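Local coordinates for carboxymuconolactone decarboxylase-like domain-containing protein (Thermotoga maritima, PDB 1P8C) that is of uncharacterised function but belongs to the carboxymuconolactone decarboxylase family and may act as a peroxiredoxin-like oxidoreductase, at residues F51-D54 with S55-Y58. Residues are numbered along the deposited sequence; the frame is centred on the assembly and turned at random.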
loop_
_atom_site.group_PDB
_atom_site.type_symbol
_atom_site.label_atom_id
_atom_site.label_comp_id
_atom_site.label_asym_id
_atom_site.label_seq_id
_atom_site.Cartn_x
_atom_site.Cartn_y
_atom_site.Cartn_z
ATOM N N PHE C 51 -6.720 0.445 -20.244
ATOM C CA PHE C 51 -5.430 0.121 -20.848
ATOM C C PHE C 51 -4.976 1.222 -21.795
ATOM O O PHE C 51 -3.821 1.645 -21.738
ATOM C CB PHE C 51 -5.474 -1.226 -21.588
ATOM C CG PHE C 51 -5.399 -2.419 -20.670
ATOM C CD1 PHE C 51 -6.265 -2.540 -19.589
ATOM C CD2 PHE C 51 -4.440 -3.412 -20.868
ATOM C CE1 PHE C 51 -6.185 -3.633 -18.715
ATOM C CE2 PHE C 51 -4.356 -4.507 -19.995
ATOM C CZ PHE C 51 -5.230 -4.614 -18.923
ATOM N N ASN C 52 -5.876 1.712 -22.653
ATOM C CA ASN C 52 -5.479 2.776 -23.574
ATOM C C ASN C 52 -5.019 4.013 -22.810
ATOM O O ASN C 52 -4.074 4.729 -23.194
ATOM C CB ASN C 52 -6.653 3.137 -24.484
ATOM C CG ASN C 52 -6.913 2.080 -25.534
ATOM O OD1 ASN C 52 -7.969 2.054 -26.150
ATOM N ND2 ASN C 52 -5.946 1.206 -25.747
ATOM N N LEU C 53 -5.689 4.273 -21.702
ATOM C CA LEU C 53 -5.351 5.433 -20.918
ATOM C C LEU C 53 -3.962 5.281 -20.247
ATOM O O LEU C 53 -3.228 6.253 -20.108
ATOM C CB LEU C 53 -6.462 5.642 -19.903
ATOM C CG LEU C 53 -6.665 7.089 -19.474
ATOM C CD1 LEU C 53 -6.587 8.051 -20.674
ATOM C CD2 LEU C 53 -8.019 7.164 -18.775
ATOM N N ASP C 54 -3.615 4.051 -19.868
ATOM C CA ASP C 54 -2.337 3.726 -19.231
ATOM C C ASP C 54 -1.195 4.025 -20.227
ATOM O O ASP C 54 -0.077 4.331 -19.846
ATOM C CB ASP C 54 -2.338 2.243 -18.820
ATOM C CG ASP C 54 -1.028 1.796 -18.160
ATOM O OD1 ASP C 54 -0.455 2.566 -17.352
ATOM O OD2 ASP C 54 -0.583 0.657 -18.437
ATOM N N SER C 55 -1.486 3.935 -21.511
ATOM C CA SER C 55 -0.483 4.265 -22.509
ATOM C C SER C 55 -0.507 5.762 -22.817
ATOM O O SER C 55 0.538 6.420 -22.847
ATOM C CB SER C 55 -0.738 3.492 -23.789
ATOM O OG SER C 55 -0.072 4.164 -24.836
ATOM N N ALA C 56 -1.704 6.318 -23.027
ATOM C CA ALA C 56 -1.838 7.739 -23.354
ATOM C C ALA C 56 -1.215 8.729 -22.381
ATOM O O ALA C 56 -0.719 9.798 -22.771
ATOM C CB ALA C 56 -3.319 8.079 -23.516
ATOM N N VAL C 57 -1.269 8.410 -21.094
ATOM C CA VAL C 57 -0.754 9.329 -20.095
ATOM C C VAL C 57 0.772 9.573 -20.165
ATOM O O VAL C 57 1.305 10.576 -19.631
ATOM C CB VAL C 57 -1.228 8.838 -18.688
ATOM C CG1 VAL C 57 -0.542 7.530 -18.297
ATOM C CG2 VAL C 57 -1.019 9.915 -17.673
ATOM N N TYR C 58 1.467 8.665 -20.845
ATOM C CA TYR C 58 2.908 8.759 -21.001
ATOM C C TYR C 58 3.357 9.503 -22.255
ATOM O O TYR C 58 4.545 9.775 -22.422
ATOM C CB TYR C 58 3.512 7.354 -20.972
ATOM C CG TYR C 58 3.414 6.744 -19.593
ATOM C CD1 TYR C 58 4.218 7.207 -18.550
ATOM C CD2 TYR C 58 2.454 5.769 -19.307
ATOM C CE1 TYR C 58 4.064 6.709 -17.229
ATOM C CE2 TYR C 58 2.295 5.277 -18.032
ATOM C CZ TYR C 58 3.100 5.742 -16.996
ATOM O OH TYR C 58 2.955 5.206 -15.750
HETATM O O HOH W 1 1.753 2.998 -16.040
#
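Asp54 and Tyr58 meet four residues apart, through a water and through the backbone. The water donates a hydrogen bond to Asp54 OD1 at 2.6 Å and is hydrogen-bonded to Tyr58 OH at 2.5 Å. Asp54 OD1 also forms a hydrogen bond with Ser115 OG of a neighbouring subunit, so this oxygen has two polar partners. The carboxylate and ring planes stand 78° apart. Asp54 O lies in the plane of the Tyr58 ring, at its edge, 3.0 Å from Tyr58 CD2. Tyr58 CG is anti to the carbonyl carbon (chi1 -70°), which brings this edge to Asp54 O. Tyr58 also meets the ring of His88 in its own chain. A leucine at Tyr58 would probably leave the water without its hydroxyl mate and the Asp54 carbonyl without the ring edge beside it.

Backbone bonds carry the turn itself. Ala56 N bonds Asn52 O at 2.9 Å, nearly straight at 169°. Val57 N reaches Leu53 O at 3.1 Å, and Ser55 N reaches Phe51 O at 3.3 Å.

One apolar side-chain pair joins the segments. Leu53 CD1 sits 4.3 Å from Ala56 CB, and both residues pack on Asn46 of another neighbouring subunit.

This is typical of the C-terminal part of a helix: i to i+4 bonds run on to Val57, and Tyr58 N then bonds Ser55 O, three residues back. In this all-helical fold it lies at subunit interfaces of the six-chain assembly.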